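Leucine aminopeptidase 2 (Saccharomyces cerevisiae, PDB 2XQ0) hydrolyses di- and tripeptides as a zinc-dependent aminopeptidase of the M1 family and also shows low epoxide hydrolase activity in vitro. Local coordinates at residues A[361-365]-A[366-370]; A[409-412]-A[413-416]; A[552-556]-A[557-561]. All coordinates share one frame; numbering follows the deposited sequence.

Contact 1: residues A[361-365]-A[366-370]; sequences SMKDP and ERFST
The Phe368 ring meets Lys363 and Arg367 in different ways. CG of Arg367 sits 4.0 Å above the centre of one ring face. The Lys363 and Phe368 side chains cross at about a right angle, and Lys363 CE comes to the ring obliquely, 3.3 Å from Phe368 CD1, so that the aliphatic part of the lysine rather than its amine makes the closest approach. The final bend of that side chain (chi4 -55°) turns NZ toward Phe368 CB. Arg367's own guanidinium has CE2 of Phe368 over one face, displaced toward the rim, and a water in plane at its edge. This water accepts from NH2 and donates to Asp364 OD2, linking the two charged groups although their planes are steeply inclined; NH1 is held by Asn374 O and Thr379 OG1.

Asp364 is the N-cap of a short helix. With CG anti to the backbone N (chi1 -176°), its carboxylate lies beside the first turn, where OD1 takes only a weak bond from Arg367 N and a second water joins OD1 to Glu366 N. The main helical bond is much straighter: Phe368 N donates to Asp364 O over 2.9 Å at 174°. The next carbonyl, Pro365 O, is gripped twice by Ser369, the residue that follows the helix: N and OG, the latter at 2.6 Å, reach it from opposite faces of the carbonyl plane. Ser369 OG is also bonded to Gly459 N. The extended Met362 side chain brings SD to 3.9 Å from Phe368 CB and CE to 3.3 Å from Phe368 O.

The whole unit is a capped single helical turn, 365-368, that follows the long helix 341-360 near the protein surface. Glu366 and Ser369 touch Pro458 in a loop, while Met362 touches Ser386, just ahead of helix 388-403, and Lys392 of that helix binds Ser369 O.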
ATOM      1  N   SER A 361       9.304  16.233  -5.783  1.00 39.51           N
ATOM      2  CA  SER A 361       8.085  16.892  -5.335  1.00 44.17           C
ATOM      3  C   SER A 361       8.118  17.090  -3.828  1.00 48.51           C
ATOM      4  O   SER A 361       7.188  17.632  -3.231  1.00 43.08           O
ATOM      5  CB  SER A 361       6.865  16.054  -5.716  1.00 48.25           C
ATOM      6  OG  SER A 361       6.578  15.102  -4.700  1.00 53.90           O
ATOM      7  N   MET A 362       9.207  16.659  -3.211  1.00 50.81           N
ATOM      8  CA  MET A 362       9.265  16.628  -1.759  1.00 51.24           C
ATOM      9  C   MET A 362       9.392  17.977  -1.073  1.00 53.14           C
ATOM     10  O   MET A 362      10.143  18.857  -1.478  1.00 51.80           O
ATOM     11  CB  MET A 362      10.375  15.698  -1.273  1.00 48.80           C
ATOM     12  CG  MET A 362       9.858  14.333  -0.891  1.00 40.36           C
ATOM     13  SD  MET A 362      11.082  13.403   0.008  1.00 35.69           S
ATOM     14  CE  MET A 362      10.264  11.814   0.112  1.00 40.99           C
ATOM     15  N   LYS A 363       8.589  18.097  -0.034  1.00 60.59           N
ATOM     16  CA  LYS A 363       8.670  19.110   1.000  1.00 64.41           C
ATOM     17  C   LYS A 363      10.087  19.341   1.546  1.00 57.10           C
ATOM     18  O   LYS A 363      10.725  20.376   1.310  1.00 53.18           O
ATOM     19  CB  LYS A 363       7.821  18.571   2.143  1.00 65.26           C
ATOM     20  CG  LYS A 363       8.123  17.080   2.362  1.00 56.50           C
ATOM     21  CD  LYS A 363       6.988  16.342   3.025  1.00 60.49           C
ATOM     22  CE  LYS A 363       7.330  14.868   3.133  1.00 57.64           C
ATOM     23  NZ  LYS A 363       7.675  14.317   1.796  1.00 53.48           N
ATOM     24  N   ASP A 364      10.553  18.349   2.296  1.00 47.62           N
ATOM     25  CA  ASP A 364      11.782  18.403   3.065  1.00 43.10           C
ATOM     26  C   ASP A 364      12.581  17.175   2.662  1.00 38.94           C
ATOM     27  O   ASP A 364      12.695  16.235   3.447  1.00 35.04           O
ATOM     28  CB  ASP A 364      11.410  18.320   4.553  1.00 46.25           C
ATOM     29  CG  ASP A 364      12.599  18.473   5.483  1.00 57.65           C
ATOM     30  OD1 ASP A 364      13.747  18.540   4.992  1.00 58.67           O
ATOM     31  OD2 ASP A 364      12.372  18.526   6.720  1.00 53.62           O
ATOM     32  N   PRO A 365      13.113  17.164   1.425  1.00 37.34           N
ATOM     33  CA  PRO A 365      13.818  15.970   0.934  1.00 38.96           C
ATOM     34  C   PRO A 365      15.025  15.592   1.793  1.00 36.22           C
ATOM     35  O   PRO A 365      15.303  14.402   1.931  1.00 36.26           O
ATOM     36  CB  PRO A 365      14.251  16.366  -0.486  1.00 36.64           C
ATOM     37  CG  PRO A 365      14.235  17.871  -0.488  1.00 43.37           C
ATOM     38  CD  PRO A 365      13.117  18.255   0.430  1.00 38.31           C
ATOM     39  N   GLU A 366      15.710  16.571   2.381  1.00 31.11           N
ATOM     40  CA  GLU A 366      16.894  16.272   3.183  1.00 36.27           C
ATOM     41  C   GLU A 366      16.542  15.307   4.306  1.00 38.78           C
ATOM     42  O   GLU A 366      17.354  14.460   4.699  1.00 34.19           O
ATOM     43  CB  GLU A 366      17.490  17.548   3.769  1.00 51.18           C
ATOM     44  CG  GLU A 366      18.699  17.314   4.663  1.00 68.49           C
ATOM     45  CD  GLU A 366      20.024  17.493   3.934  1.00 82.92           C
ATOM     46  OE1 GLU A 366      20.041  17.413   2.685  1.00 86.23           O
ATOM     47  OE2 GLU A 366      21.052  17.715   4.614  1.00 87.85           O
ATOM     48  N   ARG A 367      15.328  15.461   4.829  1.00 35.80           N
ATOM     49  CA  ARG A 367      14.842  14.611   5.899  1.00 34.17           C
ATOM     50  C   ARG A 367      14.132  13.375   5.353  1.00 32.64           C
ATOM     51  O   ARG A 367      14.454  12.246   5.713  1.00 33.96           O
ATOM     52  CB  ARG A 367      13.879  15.380   6.808  1.00 30.48           C
ATOM     53  CG  ARG A 367      13.190  14.469   7.793  1.00 30.92           C
ATOM     54  CD  ARG A 367      12.397  15.184   8.866  1.00 36.17           C
ATOM     55  NE  ARG A 367      12.035  14.210   9.891  1.00 34.48           N
ATOM     56  CZ  ARG A 367      11.164  14.415  10.867  1.00 42.85           C
ATOM     57  NH1 ARG A 367      10.922  13.439  11.733  1.00 41.41           N
ATOM     58  NH2 ARG A 367      10.538  15.584  10.976  1.00 38.10           N
ATOM     59  N   PHE A 368      13.141  13.588   4.498  1.00 25.31           N
ATOM     60  CA  PHE A 368      12.229  12.501   4.175  1.00 26.04           C
ATOM     61  C   PHE A 368      12.678  11.589   3.032  1.00 30.35           C
ATOM     62  O   PHE A 368      11.977  10.640   2.705  1.00 27.44           O
ATOM     63  CB  PHE A 368      10.814  13.023   3.924  1.00 29.28           C
ATOM     64  CG  PHE A 368      10.144  13.585   5.156  1.00 29.60           C
ATOM     65  CD1 PHE A 368       9.834  14.933   5.240  1.00 38.08           C
ATOM     66  CD2 PHE A 368       9.829  12.763   6.226  1.00 33.20           C
ATOM     67  CE1 PHE A 368       9.214  15.452   6.371  1.00 38.20           C
ATOM     68  CE2 PHE A 368       9.214  13.277   7.365  1.00 30.61           C
ATOM     69  CZ  PHE A 368       8.908  14.616   7.431  1.00 31.34           C
ATOM     70  N   SER A 369      13.840  11.848   2.437  1.00 27.79           N
ATOM     71  CA  SER A 369      14.301  10.980   1.356  1.00 28.29           C
ATOM     72  C   SER A 369      15.396  10.011   1.782  1.00 24.31           C
ATOM     73  O   SER A 369      15.955   9.304   0.957  1.00 24.63           O
ATOM     74  CB  SER A 369      14.747  11.796   0.141  1.00 29.67           C
ATOM     75  OG  SER A 369      16.003  12.405   0.359  1.00 31.31           O
ATOM     76  N   THR A 370      15.715   9.984   3.071  1.00 21.38           N
ATOM     77  CA  THR A 370      16.666   9.004   3.578  1.00 19.26           C
ATOM     78  C   THR A 370      15.941   7.679   3.702  1.00 28.88           C
ATOM     79  O   THR A 370      14.754   7.650   4.040  1.00 30.32           O
ATOM     80  CB  THR A 370      17.251   9.420   4.945  1.00 24.87           C
ATOM     81  OG1 THR A 370      16.197   9.529   5.917  1.00 26.17           O
ATOM     82  CG2 THR A 370      17.965  10.773   4.823  1.00 31.87           C
TER
HETATM   83  O   HOH W   1      15.294  19.339   2.663  1.00 42.43           O
HETATM   84  O   HOH W   2      10.652  17.949   9.388  1.00 55.57           O

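Contact 2: residues A[409-412]-A[413-416]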
ATOM      1  N   GLU A 409      22.933 -16.745  -6.027  1.00 33.14           N
ATOM      2  CA  GLU A 409      23.736 -16.552  -4.817  1.00 35.71           C
ATOM      3  C   GLU A 409      22.947 -15.885  -3.686  1.00 37.52           C
ATOM      4  O   GLU A 409      23.249 -16.061  -2.499  1.00 41.73           O
ATOM      5  CB  GLU A 409      24.957 -15.683  -5.139  1.00 32.81           C
ATOM      6  CG  GLU A 409      25.959 -16.338  -6.069  1.00 45.15           C
ATOM      7  CD  GLU A 409      26.646 -17.532  -5.427  1.00 57.08           C
ATOM      8  OE1 GLU A 409      26.598 -18.630  -6.019  1.00 65.83           O
ATOM      9  OE2 GLU A 409      27.225 -17.376  -4.327  1.00 60.78           O
ATOM     10  N   PHE A 410      21.940 -15.109  -4.060  1.00 32.34           N
ATOM     11  CA  PHE A 410      21.215 -14.278  -3.105  1.00 25.02           C
ATOM     12  C   PHE A 410      20.021 -15.030  -2.524  1.00 29.07           C
ATOM     13  O   PHE A 410      19.652 -14.842  -1.368  1.00 28.76           O
ATOM     14  CB  PHE A 410      20.764 -12.995  -3.819  1.00 32.54           C
ATOM     15  CG  PHE A 410      20.325 -11.889  -2.900  1.00 27.95           C
ATOM     16  CD1 PHE A 410      21.143 -11.447  -1.863  1.00 26.68           C
ATOM     17  CD2 PHE A 410      19.104 -11.257  -3.096  1.00 26.18           C
ATOM     18  CE1 PHE A 410      20.735 -10.414  -1.032  1.00 32.22           C
ATOM     19  CE2 PHE A 410      18.700 -10.234  -2.263  1.00 30.31           C
ATOM     20  CZ  PHE A 410      19.520  -9.813  -1.230  1.00 26.47           C
ATOM     21  N   ASP A 411      19.417 -15.893  -3.330  1.00 26.28           N
ATOM     22  CA  ASP A 411      18.208 -16.584  -2.902  1.00 31.96           C
ATOM     23  C   ASP A 411      18.381 -17.404  -1.617  1.00 31.43           C
ATOM     24  O   ASP A 411      17.448 -17.487  -0.808  1.00 28.37           O
ATOM     25  CB  ASP A 411      17.616 -17.423  -4.039  1.00 38.44           C
ATOM     26  CG  ASP A 411      16.913 -16.564  -5.093  1.00 43.17           C
ATOM     27  OD1 ASP A 411      17.053 -15.321  -5.031  1.00 42.60           O
ATOM     28  OD2 ASP A 411      16.221 -17.127  -5.978  1.00 43.96           O
ATOM     29  N   PRO A 412      19.566 -18.002  -1.411  1.00 33.09           N
ATOM     30  CA  PRO A 412      19.792 -18.693  -0.132  1.00 36.52           C
ATOM     31  C   PRO A 412      19.715 -17.738   1.056  1.00 29.91           C
ATOM     32  O   PRO A 412      19.177 -18.104   2.105  1.00 26.99           O
ATOM     33  CB  PRO A 412      21.213 -19.232  -0.277  1.00 36.17           C
ATOM     34  CG  PRO A 412      21.365 -19.444  -1.748  1.00 35.18           C
ATOM     35  CD  PRO A 412      20.629 -18.303  -2.387  1.00 32.66           C
ATOM     36  N   PHE A 413      20.245 -16.531   0.900  1.00 28.20           N
ATOM     37  CA  PHE A 413      20.107 -15.521   1.950  1.00 26.37           C
ATOM     38  C   PHE A 413      18.635 -15.153   2.200  1.00 26.59           C
ATOM     39  O   PHE A 413      18.187 -15.059   3.339  1.00 30.03           O
ATOM     40  CB  PHE A 413      20.888 -14.250   1.624  1.00 29.37           C
ATOM     41  CG  PHE A 413      20.589 -13.112   2.571  1.00 34.70           C
ATOM     42  CD1 PHE A 413      21.071 -13.132   3.873  1.00 34.96           C
ATOM     43  CD2 PHE A 413      19.793 -12.040   2.169  1.00 27.58           C
ATOM     44  CE1 PHE A 413      20.779 -12.095   4.762  1.00 27.59           C
ATOM     45  CE2 PHE A 413      19.501 -11.002   3.042  1.00 30.54           C
ATOM     46  CZ  PHE A 413      20.008 -11.031   4.349  1.00 30.51           C
ATOM     47  N   ILE A 414      17.896 -14.921   1.125  1.00 24.40           N
ATOM     48  CA  ILE A 414      16.482 -14.569   1.225  1.00 26.79           C
ATOM     49  C   ILE A 414      15.715 -15.601   2.064  1.00 27.42           C
ATOM     50  O   ILE A 414      14.958 -15.255   2.975  1.00 28.46           O
ATOM     51  CB  ILE A 414      15.876 -14.463  -0.178  1.00 25.28           C
ATOM     52  CG1 ILE A 414      16.490 -13.272  -0.917  1.00 22.27           C
ATOM     53  CG2 ILE A 414      14.365 -14.356  -0.126  1.00 24.68           C
ATOM     54  CD1 ILE A 414      15.937 -13.113  -2.328  1.00 29.65           C
ATOM     55  N   ARG A 415      15.923 -16.875   1.763  1.00 24.23           N
ATOM     56  CA  ARG A 415      15.282 -17.930   2.533  1.00 25.01           C
ATOM     57  C   ARG A 415      15.735 -17.915   3.990  1.00 28.67           C
ATOM     58  O   ARG A 415      14.938 -18.160   4.892  1.00 34.66           O
ATOM     59  CB  ARG A 415      15.592 -19.294   1.925  1.00 25.32           C
ATOM     60  CG  ARG A 415      14.749 -19.595   0.706  1.00 36.63           C
ATOM     61  CD  ARG A 415      15.495 -20.478  -0.268  1.00 40.68           C
ATOM     62  NE  ARG A 415      14.963 -20.295  -1.611  1.00 38.48           N
ATOM     63  CZ  ARG A 415      15.577 -20.691  -2.714  1.00 41.97           C
ATOM     64  NH1 ARG A 415      15.007 -20.479  -3.893  1.00 42.07           N
ATOM     65  NH2 ARG A 415      16.755 -21.297  -2.633  1.00 45.59           N
ATOM     66  N   HIS A 416      17.020 -17.652   4.216  1.00 21.17           N
ATOM     67  CA  HIS A 416      17.567 -17.683   5.569  1.00 28.57           C
ATOM     68  C   HIS A 416      16.945 -16.557   6.377  1.00 29.66           C
ATOM     69  O   HIS A 416      16.474 -16.761   7.504  1.00 27.34           O
ATOM     70  CB  HIS A 416      19.087 -17.515   5.526  1.00 27.32           C
ATOM     71  CG  HIS A 416      19.724 -17.477   6.876  1.00 38.82           C
ATOM     72  ND1 HIS A 416      20.095 -16.302   7.490  1.00 43.58           N
ATOM     73  CD2 HIS A 416      20.045 -18.470   7.737  1.00 42.82           C
ATOM     74  CE1 HIS A 416      20.626 -16.572   8.669  1.00 42.22           C
ATOM     75  NE2 HIS A 416      20.605 -17.879   8.843  1.00 46.84           N
TER
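Phe410 and Ile414 touch one turn apart in a local contact within helix 407-420, in the M1 peptidase domain and away from the zinc and inhibitor sites. CD1 of Ile414 lies 3.8 Å from Phe410 CD2, the two side chains crossing at about a right angle, while Phe413 runs alongside Phe410 and brings its CD2 to 3.7 Å from Phe410 CE1. The ring planes are inclined by 31° in an oblique pairing. Both phenylalanines have CG anti to the backbone N (chi1 -165° and 171°), which sends their rings off the helix in the same direction.

Pro412 lacks an N-H and leaves a kink, but the helical bonds go on across it, Ile414 N donating to Phe410 O at 3.1 Å. On another side Arg415 folds back along the helix, one guanidinium face lying against Asp411 CB, which is offset toward the rim. The charges stay apart, with Asp411 OD2 4.1 Å from Arg415 NH1 and well out of the guanidinium plane. Each has its stronger partner elsewhere, Asp411 in a salt bridge to Arg333 and Arg415 NE on Ile253 O.

Phe410 and Ile414 pack on Trp326 of helix 321-339, whereas Phe413 touches Thr434 and Leu435 of helix 428-438.

Contact 3: residues A[552-556]-A[557-561]; sequences VKSQN and AEVVF
Asn556 and Glu558 form the tight part of this contact, at the start of helix 557-569. Asn556 is the N-cap: its OD1 accepts from Glu558 N over 2.7 Å and also comes within 3.0 Å of Glu558 CB, so the amide oxygen is pressed closely against the first turn. CG stands anti to the backbone N (chi1 -173°), which carries the amide forward to the N-H of Glu558 in that turn. The donor lies slightly out of the plane of the amide carbonyl. ND2, at the other end of the same group, is hydrogen-bonded to Asn295 OD1; held at both ends, the buried amide has its rotation fixed.

The backbone carbonyl of Asn556 opens the helical bonding. Val560 N reaches its O in a nearly straight bond (2.8 Å, 176°), and Val559 N adds a weak one. Before the cap, Ser554 OG accepts from Asn556 N at 3.0 Å, an ST turn that sets the backbone leading into the helix. Ser554 belongs to the tight part as well: its OG lies 3.8 Å from Val559 CB, and Val560 CG2 is crowded against Ser554 O, 3.0 Å away.

The looser side lies with two side chains that leave the contact. Exposed Gln555 points away from the helix. The carboxylate of Glu558 also leads away, its plane 73° from that of the Asn556 amide, and OE2 forms a salt bridge with Lys590, with Arg588 as a weak, longer partner.

In the C-terminal helical region, the loop joins helix 548-552 to helix 557-569. Val559 packs on Ser508 and Val512 of helix 508-519, Ala557 meets Phe591 of helix 589-600, and Val560 rests on Trp582 of helix 576-582.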
ATOM      1  N   VAL A 552      -8.166   5.457 -26.072  1.00 55.18           N
ATOM      2  CA  VAL A 552      -9.424   6.143 -25.802  1.00 58.47           C
ATOM      3  C   VAL A 552     -10.531   5.195 -25.335  1.00 54.42           C
ATOM      4  O   VAL A 552     -11.371   5.567 -24.522  1.00 46.51           O
ATOM      5  CB  VAL A 552      -9.904   6.922 -27.048  1.00 54.93           C
ATOM      6  CG1 VAL A 552     -11.180   7.721 -26.736  1.00 56.61           C
ATOM      7  CG2 VAL A 552      -8.793   7.822 -27.562  1.00 53.19           C
ATOM      8  N   LYS A 553     -10.520   3.967 -25.845  1.00 58.81           N
ATOM      9  CA  LYS A 553     -11.572   2.998 -25.549  1.00 60.02           C
ATOM     10  C   LYS A 553     -11.168   1.994 -24.464  1.00 56.62           C
ATOM     11  O   LYS A 553     -11.938   1.094 -24.122  1.00 55.92           O
ATOM     12  CB  LYS A 553     -11.984   2.269 -26.830  1.00 63.56           C
ATOM     13  CG  LYS A 553     -12.748   3.153 -27.813  1.00 70.92           C
ATOM     14  CD  LYS A 553     -12.830   2.522 -29.196  1.00 79.91           C
ATOM     15  CE  LYS A 553     -13.919   3.178 -30.042  1.00 92.19           C
ATOM     16  NZ  LYS A 553     -13.779   4.660 -30.133  1.00 96.43           N
ATOM     17  N   SER A 554      -9.963   2.164 -23.927  1.00 47.98           N
ATOM     18  CA  SER A 554      -9.431   1.276 -22.888  1.00 44.17           C
ATOM     19  C   SER A 554     -10.291   1.223 -21.632  1.00 43.15           C
ATOM     20  O   SER A 554     -10.761   2.257 -21.153  1.00 47.08           O
ATOM     21  CB  SER A 554      -8.013   1.710 -22.501  1.00 47.90           C
ATOM     22  OG  SER A 554      -7.508   0.927 -21.430  1.00 45.95           O
ATOM     23  N   GLN A 555     -10.485   0.020 -21.091  1.00 34.85           N
ATOM     24  CA  GLN A 555     -11.171  -0.139 -19.814  1.00 44.39           C
ATOM     25  C   GLN A 555     -10.187  -0.223 -18.643  1.00 43.81           C
ATOM     26  O   GLN A 555     -10.570  -0.594 -17.535  1.00 43.29           O
ATOM     27  CB  GLN A 555     -12.048  -1.386 -19.829  1.00 53.20           C
ATOM     28  CG  GLN A 555     -12.836  -1.570 -21.100  1.00 58.41           C
ATOM     29  CD  GLN A 555     -14.005  -2.499 -20.903  1.00 65.92           C
ATOM     30  OE1 GLN A 555     -14.196  -3.448 -21.664  1.00 70.99           O
ATOM     31  NE2 GLN A 555     -14.796  -2.240 -19.867  1.00 65.01           N
ATOM     32  N   ASN A 556      -8.924   0.106 -18.903  1.00 43.89           N
ATOM     33  CA  ASN A 556      -7.884   0.123 -17.870  1.00 38.89           C
ATOM     34  C   ASN A 556      -7.779   1.505 -17.256  1.00 33.12           C
ATOM     35  O   ASN A 556      -7.377   2.445 -17.918  1.00 30.36           O
ATOM     36  CB  ASN A 556      -6.538  -0.298 -18.463  1.00 38.81           C
ATOM     37  CG  ASN A 556      -5.442  -0.471 -17.399  1.00 44.04           C
ATOM     38  OD1 ASN A 556      -5.353   0.295 -16.443  1.00 45.13           O
ATOM     39  ND2 ASN A 556      -4.608  -1.483 -17.578  1.00 35.94           N
ATOM     40  N   ALA A 557      -8.144   1.629 -15.985  1.00 36.38           N
ATOM     41  CA  ALA A 557      -8.157   2.921 -15.304  1.00 37.74           C
ATOM     42  C   ALA A 557      -6.803   3.608 -15.327  1.00 36.15           C
ATOM     43  O   ALA A 557      -6.720   4.833 -15.233  1.00 36.59           O
ATOM     44  CB  ALA A 557      -8.629   2.753 -13.860  1.00 38.65           C
ATOM     45  N   GLU A 558      -5.741   2.817 -15.419  1.00 32.00           N
ATOM     46  CA  GLU A 558      -4.384   3.364 -15.461  1.00 34.22           C
ATOM     47  C   GLU A 558      -4.122   4.098 -16.765  1.00 32.37           C
ATOM     48  O   GLU A 558      -3.501   5.161 -16.775  1.00 34.44           O
ATOM     49  CB  GLU A 558      -3.339   2.251 -15.320  1.00 33.45           C
ATOM     50  CG  GLU A 558      -3.283   1.605 -13.961  1.00 37.18           C
ATOM     51  CD  GLU A 558      -2.367   2.346 -13.019  1.00 44.65           C
ATOM     52  OE1 GLU A 558      -1.774   3.359 -13.451  1.00 53.83           O
ATOM     53  OE2 GLU A 558      -2.231   1.912 -11.857  1.00 41.00           O
ATOM     54  N   VAL A 559      -4.557   3.499 -17.872  1.00 39.01           N
ATOM     55  CA  VAL A 559      -4.391   4.107 -19.183  1.00 32.83           C
ATOM     56  C   VAL A 559      -5.397   5.238 -19.362  1.00 40.88           C
ATOM     57  O   VAL A 559      -5.067   6.306 -19.872  1.00 47.29           O
ATOM     58  CB  VAL A 559      -4.618   3.101 -20.317  1.00 36.36           C
ATOM     59  CG1 VAL A 559      -4.687   3.848 -21.651  1.00 33.89           C
ATOM     60  CG2 VAL A 559      -3.514   2.024 -20.333  1.00 33.45           C
ATOM     61  N   VAL A 560      -6.634   4.987 -18.953  1.00 39.86           N
ATOM     62  CA  VAL A 560      -7.671   6.004 -19.026  1.00 45.51           C
ATOM     63  C   VAL A 560      -7.224   7.274 -18.307  1.00 41.02           C
ATOM     64  O   VAL A 560      -7.433   8.377 -18.808  1.00 45.07           O
ATOM     65  CB  VAL A 560      -9.003   5.493 -18.444  1.00 42.60           C
ATOM     66  CG1 VAL A 560      -9.942   6.654 -18.160  1.00 39.89           C
ATOM     67  CG2 VAL A 560      -9.641   4.482 -19.397  1.00 43.80           C
ATOM     68  N   PHE A 561      -6.582   7.119 -17.152  1.00 41.85           N
ATOM     69  CA  PHE A 561      -6.121   8.276 -16.394  1.00 38.80           C
ATOM     70  C   PHE A 561      -5.096   9.061 -17.178  1.00 37.41           C
ATOM     71  O   PHE A 561      -5.183  10.280 -17.260  1.00 38.52           O
ATOM     72  CB  PHE A 561      -5.513   7.884 -15.052  1.00 39.55           C
ATOM     73  CG  PHE A 561      -4.830   9.029 -14.355  1.00 40.99           C
ATOM     74  CD1 PHE A 561      -5.548   9.876 -13.528  1.00 41.12           C
ATOM     75  CD2 PHE A 561      -3.483   9.280 -14.558  1.00 51.06           C
ATOM     76  CE1 PHE A 561      -4.932  10.945 -12.898  1.00 45.40           C
ATOM     77  CE2 PHE A 561      -2.858  10.344 -13.932  1.00 55.57           C
ATOM     78  CZ  PHE A 561      -3.588  11.182 -13.097  1.00 49.68           C
TER

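How the contacts relate
Contacts 1 and 3 both cap the start of a helix, whereas contact 2 lies inside one. Contacts 1 and 2 belong to the M1 peptidase domain, with centres 32 Å apart, and contact 3 lies in the C-terminal region. None touches another: nearest atoms are about 14 Å apart for contacts 1 and 3, about 19 Å for 1 and 2, and about 25 Å for 2 and 3. Contact 3 approaches the inhibitor most closely: the Glu558 side chain is about 8 Å from bound bestatin and about 14 Å from the zinc ion. In contact 1, the Phe368 side chain is about 14 Å from bestatin, and the Met362 side chain about 10 Å from that of the proton donor Tyr390. Contact 2 is remote from these sites.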